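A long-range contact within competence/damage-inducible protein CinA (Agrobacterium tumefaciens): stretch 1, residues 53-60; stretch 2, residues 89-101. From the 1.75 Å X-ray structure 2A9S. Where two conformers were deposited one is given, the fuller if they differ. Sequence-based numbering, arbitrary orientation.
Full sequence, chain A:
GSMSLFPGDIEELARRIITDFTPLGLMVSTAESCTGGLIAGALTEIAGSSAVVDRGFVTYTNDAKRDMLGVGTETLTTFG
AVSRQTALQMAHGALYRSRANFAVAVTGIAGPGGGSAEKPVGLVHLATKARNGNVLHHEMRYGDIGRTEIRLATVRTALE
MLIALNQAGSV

Stretch 1 (53-60) VDRGFVTY
Stretch 2 (89-101) QMAHGALYRSRAN

A buried β-strand packs here against the last turns of a helix and the loop that follows it, joined by one aspartate-to-backbone hydrogen bond at the loop end and by small apolar packing at the helix end, with 351 Å² covered in all.

The two segments run in opposite senses: CA of Asp 54 lies 6.0 Å from CA of Ala 100, CA of Arg 55 6.9 Å from CA of Ser 98, CA of Phe 57 7.3 Å from CA of Ala 94, and CA of Thr 59 9.1 Å from CA of Met 90. The spacing therefore opens from the loop end toward the helix. Stretch 1 is extended from Val 53, but Asp 54, at phi/psi -85/-62, departs from regular strand values. This irregularity accompanies a break in alternation: Asp 54 and Arg 55 both direct CA-to-CB toward the other stretch, after which Phe 57 and Thr 59 point toward it while Val 53 and Val 58 point away. Gly 56 has no side chain and makes no contact.

The helix, which begins earlier in the chain, runs through 89-96, regular at first and looser in its last turn, where Tyr 96 is at -87/-3; its backbone bonds include Gly 93 N to Gln 89 O and Ala 94 N to Met 90 O, both 2.8 Å. Arg 97 (-104/30) is the first residue to leave helical values, Ser 98 is extended (-149/179), Arg 99 turns back (-103/16) and Ala 100 extends again (-79/156). Ser 98, chi1 83° (p), helps hold this loop: its OG accepts from Ala 100 N at 3.0 Å and also lies 3.0 Å from both Ala 94 O and Leu 95 O.

Asp 54, chi1 t with chi2 59°, reaches into that turn. Its OD2 accepts a hydrogen bond from Arg 99 N at 2.9 Å, with an N-H...O angle of 160°, so a carboxylate serves a backbone NH beyond the helix. The same OD2 forms a salt bridge with NE of neighbouring Arg 55 at 3.1 Å, which couples the two side chains.

Arg 55 adopts p, t, p for chi1 to chi3, with chi4 -168°. Its CD packs 3.6 Å from CB of Ser 98, and one face of the guanidinium is covered by Ser 98 CA. A water bridges the stretches, accepting from Arg 55 NH1 at 3.1 Å and donating to Arg 97 O at 2.7 Å. The end of the Arg 97 side chain leads away.

Phe 57, chi1 -53° (m) and chi2 -93°, covers the helix end. Its CD2 is 3.9 Å from CB of Ala 94, while its CZ approaches Arg 97 O at 3.6 Å, the carbonyl lying at the ring edge, near its plane. At the far end, Met 90 (m, t, p) starts sideways but brings CE within 3.5 Å of OG1 of Thr 59 (chi1 p), a buried hydroxyl with no polar partner in the model. The rule: charged side chains meet backbone groups past the helix; an aromatic ring packs on its alanine.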

ATOM      1  N   VAL A  53       3.844 -10.706  -5.812  1.00 13.35           N
ATOM      2  CA  VAL A  53       3.159  -9.435  -5.677  1.00 14.29           C
ATOM      3  C   VAL A  53       3.625  -8.483  -6.787  1.00 14.88           C
ATOM      4  O   VAL A  53       4.798  -8.113  -6.852  1.00 16.43           O
ATOM      5  CB  VAL A  53       3.336  -8.828  -4.264  1.00 14.53           C
ATOM      6  CG1 VAL A  53       2.592  -7.510  -4.191  1.00 15.93           C
ATOM      7  CG2 VAL A  53       2.816  -9.753  -3.195  1.00 12.98           C
ATOM      8  N   ASP A  54       2.713  -8.109  -7.665  1.00 13.91           N
ATOM      9  CA  ASP A  54       3.082  -7.301  -8.815  1.00 14.64           C
ATOM     10  C   ASP A  54       3.095  -5.828  -8.445  1.00 14.80           C
ATOM     11  O   ASP A  54       4.157  -5.196  -8.494  1.00 16.94           O
ATOM     12  CB  ASP A  54       2.166  -7.589  -9.983  1.00 14.43           C
ATOM     13  CG  ASP A  54       2.560  -6.812 -11.245  1.00 17.67           C
ATOM     14  OD1 ASP A  54       3.715  -7.000 -11.700  1.00 21.56           O
ATOM     15  OD2 ASP A  54       1.717  -6.040 -11.752  1.00 17.94           O
ATOM     16  N   ARG A  55       1.945  -5.299  -8.053  1.00 13.06           N
ATOM     17  CA  ARG A  55       1.886  -3.904  -7.613  1.00 12.23           C
ATOM     18  C   ARG A  55       0.660  -3.683  -6.770  1.00 11.86           C
ATOM     19  O   ARG A  55      -0.235  -4.531  -6.705  1.00 12.44           O
ATOM     20  CB  ARG A  55       1.889  -2.932  -8.812  1.00 11.44           C
ATOM     21  CG  ARG A  55       0.650  -3.067  -9.692  1.00 12.56           C
ATOM     22  CD  ARG A  55       0.819  -2.347 -11.032  1.00 13.31           C
ATOM     23  NE  ARG A  55       1.845  -2.982 -11.844  1.00 14.32           N
ATOM     24  CZ  ARG A  55       2.372  -2.453 -12.946  1.00 17.05           C
ATOM     25  NH1 ARG A  55       1.980  -1.249 -13.408  1.00 16.49           N
ATOM     26  NH2 ARG A  55       3.296  -3.125 -13.582  1.00 18.34           N
ATOM     27  N   GLY A  56       0.609  -2.528  -6.131  1.00 10.94           N
ATOM     28  CA  GLY A  56      -0.496  -2.197  -5.255  1.00 11.27           C
ATOM     29  C   GLY A  56      -0.875  -0.753  -5.446  1.00 11.64           C
ATOM     30  O   GLY A  56       0.016   0.097  -5.665  1.00 10.32           O
ATOM     31  N   PHE A  57      -2.185  -0.482  -5.332  1.00 10.19           N
ATOM     32  CA  PHE A  57      -2.736   0.880  -5.442  1.00 12.27           C
ATOM     33  C   PHE A  57      -3.436   1.182  -4.138  1.00 12.79           C
ATOM     34  O   PHE A  57      -4.280   0.393  -3.710  1.00 15.09           O
ATOM     35  CB  PHE A  57      -3.766   0.931  -6.560  1.00 12.38           C
ATOM     36  CG  PHE A  57      -3.264   0.401  -7.893  1.00 13.61           C
ATOM     37  CD1 PHE A  57      -2.718   1.284  -8.816  1.00 17.62           C
ATOM     38  CD2 PHE A  57      -3.329  -0.955  -8.214  1.00 13.74           C
ATOM     39  CE1 PHE A  57      -2.254   0.829 -10.053  1.00 17.97           C
ATOM     40  CE2 PHE A  57      -2.854  -1.414  -9.438  1.00 14.01           C
ATOM     41  CZ  PHE A  57      -2.319  -0.530 -10.346  1.00 16.50           C
ATOM     42  N   VAL A  58      -3.054   2.267  -3.463  1.00 11.53           N
ATOM     43  CA  VAL A  58      -3.788   2.668  -2.295  1.00 11.83           C
ATOM     44  C   VAL A  58      -4.541   3.909  -2.711  1.00 12.65           C
ATOM     45  O   VAL A  58      -3.943   4.952  -2.914  1.00 11.70           O
ATOM     46  CB  VAL A  58      -2.864   2.942  -1.086  1.00 12.28           C
ATOM     47  CG1 VAL A  58      -3.705   3.417   0.103  1.00 11.09           C
ATOM     48  CG2 VAL A  58      -2.033   1.703  -0.762  1.00 11.76           C
ATOM     49  N   THR A  59      -5.858   3.763  -2.885  1.00 14.28           N
ATOM     50  CA  THR A  59      -6.682   4.802  -3.498  1.00 14.73           C
ATOM     51  C   THR A  59      -7.617   5.290  -2.404  1.00 17.88           C
ATOM     52  O   THR A  59      -8.818   4.970  -2.388  1.00 18.59           O
ATOM     53  CB  THR A  59      -7.452   4.249  -4.696  1.00 14.06           C
ATOM     54  OG1 THR A  59      -8.156   3.062  -4.304  1.00 10.45           O
ATOM     55  CG2 THR A  59      -6.474   3.896  -5.842  1.00 11.56           C
ATOM     56  N   TYR A  60      -7.005   6.057  -1.506  1.00 20.24           N
ATOM     57  CA  TYR A  60      -7.586   6.449  -0.246  1.00 23.23           C
ATOM     58  C   TYR A  60      -8.659   7.491  -0.505  1.00 24.32           C
ATOM     59  O   TYR A  60      -9.625   7.568   0.240  1.00 26.47           O
ATOM     60  CB  TYR A  60      -6.485   6.954   0.738  1.00 24.13           C
ATOM     61  CG  TYR A  60      -6.854   6.665   2.193  1.00 24.81           C
ATOM     62  CD1 TYR A  60      -7.115   5.342   2.612  1.00 25.28           C
ATOM     63  CD2 TYR A  60      -6.999   7.700   3.139  1.00 24.91           C
ATOM     64  CE1 TYR A  60      -7.489   5.041   3.945  1.00 25.68           C
ATOM     65  CE2 TYR A  60      -7.370   7.406   4.486  1.00 25.32           C
ATOM     66  CZ  TYR A  60      -7.617   6.074   4.870  1.00 25.70           C
ATOM     67  OH  TYR A  60      -7.976   5.759   6.167  1.00 24.77           O
ATOM     68  N   GLN A  89     -15.304  -2.245  -9.914  1.00 15.63           N
ATOM     69  CA  GLN A  89     -14.507  -1.401 -10.819  1.00 15.55           C
ATOM     70  C   GLN A  89     -13.048  -1.252 -10.390  1.00 14.46           C
ATOM     71  O   GLN A  89     -12.137  -1.288 -11.222  1.00 14.46           O
ATOM     72  CB  GLN A  89     -15.146  -0.033 -11.020  1.00 16.80           C
ATOM     73  CG  GLN A  89     -16.426  -0.166 -11.837  1.00 20.23           C
ATOM     74  CD  GLN A  89     -16.986   1.155 -12.268  1.00 24.05           C
ATOM     75  OE1 GLN A  89     -16.595   2.206 -11.772  1.00 24.93           O
ATOM     76  NE2 GLN A  89     -17.944   1.107 -13.190  1.00 29.82           N
ATOM     77  N   MET A  90     -12.834  -1.112  -9.084  1.00 13.84           N
ATOM     78  CA  MET A  90     -11.480  -1.121  -8.531  1.00 11.88           C
ATOM     79  C   MET A  90     -10.726  -2.420  -8.902  1.00 12.98           C
ATOM     80  O   MET A  90      -9.555  -2.370  -9.321  1.00 12.72           O
ATOM     81  CB  MET A  90     -11.518  -0.954  -7.004  1.00 11.77           C
ATOM     82  CG  MET A  90     -11.892   0.452  -6.490  1.00 13.96           C
ATOM     83  SD  MET A  90     -12.096   0.589  -4.667  1.00  6.97           S
ATOM     84  CE  MET A  90     -10.406   0.335  -4.106  1.00 12.42           C
ATOM     85  N   ALA A  91     -11.386  -3.561  -8.759  1.00 12.34           N
ATOM     86  CA  ALA A  91     -10.750  -4.857  -8.989  1.00 13.92           C
ATOM     87  C   ALA A  91     -10.369  -4.974 -10.479  1.00 15.31           C
ATOM     88  O   ALA A  91      -9.254  -5.380 -10.838  1.00 14.72           O
ATOM     89  CB  ALA A  91     -11.702  -6.009  -8.564  1.00 13.82           C
ATOM     90  N   HIS A  92     -11.308  -4.565 -11.332  1.00 15.40           N
ATOM     91  CA  HIS A  92     -11.095  -4.568 -12.767  1.00 17.14           C
ATOM     92  C   HIS A  92      -9.936  -3.640 -13.146  1.00 17.01           C
ATOM     93  O   HIS A  92      -9.029  -4.039 -13.911  1.00 17.45           O
ATOM     94  CB  HIS A  92     -12.375  -4.140 -13.479  1.00 18.33           C
ATOM     95  CG  HIS A  92     -12.248  -4.141 -14.968  1.00 21.36           C
ATOM     96  ND1 HIS A  92     -12.038  -2.991 -15.696  1.00 26.40           N
ATOM     97  CD2 HIS A  92     -12.258  -5.162 -15.860  1.00 24.35           C
ATOM     98  CE1 HIS A  92     -11.958  -3.301 -16.981  1.00 28.25           C
ATOM     99  NE2 HIS A  92     -12.077  -4.614 -17.106  1.00 27.14           N
ATOM    100  N   GLY A  93      -9.964  -2.407 -12.629  1.00 16.20           N
ATOM    101  CA  GLY A  93      -8.861  -1.453 -12.840  1.00 15.55           C
ATOM    102  C   GLY A  93      -7.496  -1.947 -12.378  1.00 15.56           C
ATOM    103  O   GLY A  93      -6.484  -1.795 -13.091  1.00 15.49           O
ATOM    104  N   ALA A  94      -7.449  -2.553 -11.185  1.00 15.16           N
ATOM    105  CA  ALA A  94      -6.168  -2.990 -10.629  1.00 15.77           C
ATOM    106  C   ALA A  94      -5.603  -4.148 -11.427  1.00 17.10           C
ATOM    107  O   ALA A  94      -4.374  -4.332 -11.497  1.00 17.17           O
ATOM    108  CB  ALA A  94      -6.300  -3.377  -9.157  1.00 14.66           C
ATOM    109  N   LEU A  95      -6.495  -4.922 -12.030  1.00 17.42           N
ATOM    110  CA  LEU A  95      -6.113  -6.087 -12.784  1.00 19.77           C
ATOM    111  C   LEU A  95      -5.536  -5.663 -14.127  1.00 20.04           C
ATOM    112  O   LEU A  95      -4.415  -6.055 -14.481  1.00 20.09           O
ATOM    113  CB  LEU A  95      -7.315  -7.034 -12.972  1.00 19.55           C
ATOM    114  CG  LEU A  95      -6.994  -8.322 -13.720  1.00 20.46           C
ATOM    115  CD1 LEU A  95      -5.977  -9.179 -12.998  1.00 20.75           C
ATOM    116  CD2 LEU A  95      -8.313  -9.090 -14.015  1.00 21.23           C
ATOM    117  N   TYR A  96      -6.268  -4.831 -14.862  0.50 20.80           N
ATOM    118  CA  TYR A  96      -5.859  -4.464 -16.223  0.50 21.46           C
ATOM    119  C   TYR A  96      -4.896  -3.258 -16.310  0.50 21.17           C
ATOM    120  O   TYR A  96      -4.402  -2.932 -17.395  0.50 21.64           O
ATOM    121  CB  TYR A  96      -7.075  -4.365 -17.180  0.50 21.62           C
ATOM    122  CG  TYR A  96      -7.812  -5.691 -17.337  0.50 22.13           C
ATOM    123  CD1 TYR A  96      -7.245  -6.749 -18.048  0.50 23.71           C
ATOM    124  CD2 TYR A  96      -9.060  -5.895 -16.758  0.50 23.07           C
ATOM    125  CE1 TYR A  96      -7.900  -7.975 -18.172  0.50 23.23           C
ATOM    126  CE2 TYR A  96      -9.723  -7.112 -16.883  0.50 22.45           C
ATOM    127  CZ  TYR A  96      -9.139  -8.143 -17.582  0.50 22.70           C
ATOM    128  OH  TYR A  96      -9.800  -9.344 -17.711  0.50 23.81           O
ATOM    129  N   ARG A  97      -4.595  -2.636 -15.166  1.00 21.02           N
ATOM    130  CA  ARG A  97      -3.465  -1.711 -15.048  1.00 19.89           C
ATOM    131  C   ARG A  97      -2.257  -2.353 -14.319  1.00 19.03           C
ATOM    132  O   ARG A  97      -1.456  -1.668 -13.654  1.00 18.56           O
ATOM    133  CB  ARG A  97      -3.896  -0.384 -14.429  1.00 20.30           C
ATOM    134  CG  ARG A  97      -4.833   0.386 -15.359  1.00 23.29           C
ATOM    135  CD  ARG A  97      -5.504   1.535 -14.689  1.00 26.59           C
ATOM    136  NE  ARG A  97      -6.563   2.134 -15.523  1.00 29.11           N
ATOM    137  CZ  ARG A  97      -6.863   3.434 -15.537  1.00 29.55           C
ATOM    138  NH1 ARG A  97      -6.176   4.305 -14.810  1.00 28.09           N
ATOM    139  NH2 ARG A  97      -7.849   3.873 -16.298  1.00 31.44           N
ATOM    140  N   SER A  98      -2.132  -3.674 -14.461  1.00 17.58           N
ATOM    141  CA  SER A  98      -1.023  -4.411 -13.881  1.00 17.43           C
ATOM    142  C   SER A  98      -0.686  -5.612 -14.745  1.00 16.91           C
ATOM    143  O   SER A  98      -1.368  -5.855 -15.763  1.00 18.15           O
ATOM    144  CB  SER A  98      -1.371  -4.867 -12.465  1.00 17.16           C
ATOM    145  OG  SER A  98      -2.134  -6.063 -12.475  1.00 16.27           O
ATOM    146  N   ARG A  99       0.337  -6.358 -14.328  1.00 16.47           N
ATOM    147  CA  ARG A  99       0.705  -7.608 -14.975  1.00 17.49           C
ATOM    148  C   ARG A  99       0.224  -8.796 -14.166  1.00 16.79           C
ATOM    149  O   ARG A  99       0.641  -9.913 -14.432  1.00 17.74           O
ATOM    150  CB  ARG A  99       2.233  -7.703 -15.169  1.00 18.01           C
ATOM    151  CG  ARG A  99       2.865  -6.427 -15.639  1.00 22.66           C
ATOM    152  CD  ARG A  99       4.243  -6.693 -16.189  1.00 32.74           C
ATOM    153  NE  ARG A  99       4.483  -5.883 -17.383  1.00 37.50           N
ATOM    154  CZ  ARG A  99       4.450  -6.352 -18.629  1.00 40.52           C
ATOM    155  NH1 ARG A  99       4.210  -7.642 -18.866  1.00 41.26           N
ATOM    156  NH2 ARG A  99       4.670  -5.525 -19.643  1.00 43.39           N
ATOM    157  N   ALA A 100      -0.690  -8.581 -13.220  1.00 16.01           N
ATOM    158  CA  ALA A 100      -1.137  -9.668 -12.354  1.00 15.55           C
ATOM    159  C   ALA A 100      -2.141 -10.564 -13.064  1.00 15.09           C
ATOM    160  O   ALA A 100      -2.827 -10.146 -13.997  1.00 15.94           O
ATOM    161  CB  ALA A 100      -1.764  -9.128 -11.081  1.00 15.51           C
ATOM    162  N   ASN A 101      -2.217 -11.800 -12.596  1.00 15.29           N
ATOM    163  CA  ASN A 101      -3.316 -12.689 -12.925  1.00 14.65           C
ATOM    164  C   ASN A 101      -4.602 -12.443 -12.136  1.00 15.11           C
ATOM    165  O   ASN A 101      -5.689 -12.700 -12.655  1.00 14.82           O
ATOM    166  CB  ASN A 101      -2.891 -14.131 -12.718  1.00 15.41           C
ATOM    167  CG  ASN A 101      -1.598 -14.448 -13.421  1.00 16.41           C
ATOM    168  OD1 ASN A 101      -0.506 -14.270 -12.877  1.00 19.06           O
ATOM    169  ND2 ASN A 101      -1.717 -14.896 -14.672  1.00 20.42           N
TER
HETATM  170  O   HOH W   1      -0.426   0.752 -13.125  1.00 38.46           O